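Local structure of lipoate-protein ligase, putative (Streptococcus pneumoniae, 1VQZ) at residues 67-70 with 71-75. The protein is a putative lipoate-protein ligase, pairing a lipoyl protein ligase A/B-type domain with a C-terminal domain of bacterial lipoate protein ligases. Numbering follows the deposited sequence.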
ATOM      1  N   ARG A  67       4.096  -4.154  19.804  1.00 36.27           N
ATOM      2  CA  ARG A  67       4.966  -3.112  20.358  1.00 40.00           C
ATOM      3  C   ARG A  67       6.323  -3.606  20.842  1.00 36.80           C
ATOM      4  O   ARG A  67       7.346  -3.079  20.449  1.00 36.92           O
ATOM      5  CB  ARG A  67       4.271  -2.484  21.588  1.00 42.07           C
ATOM      6  CG  ARG A  67       4.999  -1.291  22.196  1.00 45.68           C
ATOM      7  CD  ARG A  67       4.351  -0.861  23.519  1.00 44.75           C
ATOM      8  NE  ARG A  67       4.841  -1.689  24.616  1.00 44.14           N
ATOM      9  CZ  ARG A  67       4.195  -1.875  25.763  1.00 53.67           C
ATOM     10  NH1 ARG A  67       3.030  -1.273  25.981  1.00 61.65           N
ATOM     11  NH2 ARG A  67       4.725  -2.652  26.709  1.00 51.23           N
ATOM     12  N   ASP A  68       6.308  -4.596  21.720  1.00 34.81           N
ATOM     13  CA  ASP A  68       7.539  -5.061  22.310  1.00 36.31           C
ATOM     14  C   ASP A  68       8.410  -5.805  21.329  1.00 33.81           C
ATOM     15  O   ASP A  68       9.602  -5.735  21.423  1.00 35.45           O
ATOM     16  CB  ASP A  68       7.247  -6.010  23.457  1.00 39.07           C
ATOM     17  CG  ASP A  68       6.718  -5.307  24.662  1.00 41.38           C
ATOM     18  OD1 ASP A  68       6.671  -4.042  24.674  1.00 38.42           O
ATOM     19  OD2 ASP A  68       6.356  -6.059  25.566  1.00 37.03           O
ATOM     20  N   TYR A  69       7.824  -6.552  20.407  1.00 32.93           N
ATOM     21  CA  TYR A  69       8.650  -7.229  19.400  1.00 34.82           C
ATOM     22  C   TYR A  69       9.365  -6.239  18.496  1.00 33.09           C
ATOM     23  O   TYR A  69      10.581  -6.361  18.220  1.00 33.91           O
ATOM     24  CB  TYR A  69       7.808  -8.164  18.565  1.00 32.94           C
ATOM     25  CG  TYR A  69       8.625  -8.966  17.595  1.00 35.04           C
ATOM     26  CD1 TYR A  69       9.268 -10.154  18.004  1.00 31.36           C
ATOM     27  CD2 TYR A  69       8.765  -8.553  16.273  1.00 36.03           C
ATOM     28  CE1 TYR A  69      10.024 -10.900  17.116  1.00 30.28           C
ATOM     29  CE2 TYR A  69       9.515  -9.290  15.375  1.00 34.58           C
ATOM     30  CZ  TYR A  69      10.125 -10.467  15.792  1.00 26.29           C
ATOM     31  OH  TYR A  69      10.870 -11.172  14.897  1.00 31.50           O
ATOM     32  N   VAL A  70       8.628  -5.256  18.000  1.00 34.83           N
ATOM     33  CA  VAL A  70       9.260  -4.343  17.061  1.00 34.27           C
ATOM     34  C   VAL A  70      10.283  -3.490  17.784  1.00 31.76           C
ATOM     35  O   VAL A  70      11.279  -3.116  17.192  1.00 30.29           O
ATOM     36  CB  VAL A  70       8.298  -3.491  16.158  1.00 35.05           C
ATOM     37  CG1 VAL A  70       7.287  -4.373  15.467  1.00 33.09           C
ATOM     38  CG2 VAL A  70       7.630  -2.341  16.912  1.00 32.80           C
ATOM     39  N   ARG A  71      10.040  -3.195  19.054  1.00 30.77           N
ATOM     40  CA  ARG A  71      11.002  -2.401  19.808  1.00 31.26           C
ATOM     41  C   ARG A  71      12.271  -3.192  20.097  1.00 27.08           C
ATOM     42  O   ARG A  71      13.353  -2.709  19.872  1.00 28.78           O
ATOM     43  CB  ARG A  71      10.384  -1.933  21.133  1.00 33.54           C
ATOM     44  CG  ARG A  71       9.405  -0.826  20.996  1.00 33.44           C
ATOM     45  CD  ARG A  71       9.022  -0.219  22.373  1.00 35.80           C
ATOM     46  NE  ARG A  71       7.931   0.740  22.219  1.00 35.35           N
ATOM     47  CZ  ARG A  71       7.218   1.225  23.216  1.00 40.28           C
ATOM     48  NH1 ARG A  71       7.461   0.862  24.471  1.00 45.66           N
ATOM     49  NH2 ARG A  71       6.275   2.099  22.950  1.00 40.90           N
ATOM     50  N   GLU A  72      12.122  -4.404  20.607  1.00 32.05           N
ATOM     51  CA  GLU A  72      13.254  -5.253  20.940  1.00 35.85           C
ATOM     52  C   GLU A  72      14.146  -5.467  19.717  1.00 33.48           C
ATOM     53  O   GLU A  72      15.364  -5.500  19.817  1.00 33.04           O
ATOM     54  CB  GLU A  72      12.767  -6.601  21.447  1.00 35.14           C
ATOM     55  CG  GLU A  72      12.182  -6.553  22.861  1.00 48.50           C
ATOM     56  CD  GLU A  72      11.325  -7.790  23.206  1.00 49.32           C
ATOM     57  OE1 GLU A  72      11.324  -8.754  22.389  1.00 71.65           O
ATOM     58  OE2 GLU A  72      10.651  -7.778  24.280  1.00 61.94           O
ATOM     59  N   ASN A  73      13.514  -5.616  18.561  1.00 31.16           N
ATOM     60  CA  ASN A  73      14.203  -5.950  17.352  1.00 30.08           C
ATOM     61  C   ASN A  73      14.538  -4.755  16.445  1.00 31.69           C
ATOM     62  O   ASN A  73      15.114  -4.965  15.422  1.00 25.65           O
ATOM     63  CB  ASN A  73      13.391  -7.037  16.617  1.00 31.00           C
ATOM     64  CG  ASN A  73      13.384  -8.319  17.392  1.00 31.70           C
ATOM     65  OD1 ASN A  73      14.413  -8.928  17.502  1.00 31.80           O
ATOM     66  ND2 ASN A  73      12.242  -8.676  18.030  1.00 33.82           N
ATOM     67  N   GLY A  74      14.221  -3.518  16.836  1.00 30.13           N
ATOM     68  CA  GLY A  74      14.646  -2.362  16.041  1.00 29.67           C
ATOM     69  C   GLY A  74      13.907  -2.184  14.708  1.00 27.68           C
ATOM     70  O   GLY A  74      14.432  -1.623  13.776  1.00 31.36           O
ATOM     71  N   ILE A  75      12.680  -2.659  14.615  1.00 27.23           N
ATOM     72  CA  ILE A  75      11.934  -2.653  13.347  1.00 27.89           C
ATOM     73  C   ILE A  75      11.200  -1.313  13.249  1.00 28.77           C
ATOM     74  O   ILE A  75      10.510  -0.936  14.203  1.00 30.26           O
ATOM     75  CB  ILE A  75      10.964  -3.861  13.347  1.00 26.32           C
ATOM     76  CG1 ILE A  75      11.778  -5.184  13.394  1.00 23.61           C
ATOM     77  CG2 ILE A  75      10.019  -3.885  12.113  1.00 32.99           C
ATOM     78  CD1 ILE A  75      10.941  -6.422  13.590  1.00 31.32           C
TER
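Y69 O is gripped twice by N73: by its backbone N at 3.0 Å, the i to i+4 bond of the helix, and by its side-chain ND2 at 2.9 Å. The two donors reach the oxygen from opposite faces of the carbonyl plane. Asparagine suits this last turn because its short amide can fold back on the chain; with CG anti to its own carbonyl carbon and the amide turned about CB-CG, ND2 lies 3.2 Å above the plane of the Y69 ring, over its centre. Ring and amide planes are 47° apart, so the amide leans over the ring rather than stacking flat.

One residue on, the bond from I75 N to V70 O (3.0 Å) is an i+5 to i (6→1) bond and lies in the carbonyl plane; within it, G74 N bonds to R71 O (3.3 Å), the 5→2 bond. G74 makes that turn possible: its positive phi of 72° suits glycine, which has no side chain to obstruct it.

At the other end, R67 bends at chi3 and sets NE 3.0 Å from D68 OD1 in a salt bridge between sequence neighbours. R67 CG, anti to its backbone N, lies above the centre of one face of the R71 guanidinium. The two guanidinium planes are only 20° apart, and D68 may partly offset the closeness of their like charges.

Apolar contacts close the C-terminal end. I75 CD1 meets Y69 CE2 at 3.7 Å, while the beta-branched V70 and I75 pack CB against CB. Y69 and V70 also touch helix 169-173, so this side packs against it. Paired 6→1 and 5→2 bonds around a positive-phi glycine, accompanied by the apolar V70-I75 contact, make a Schellman motif; here it leads helix 67-73 into strand 76-79 of a beta-alpha-beta unit.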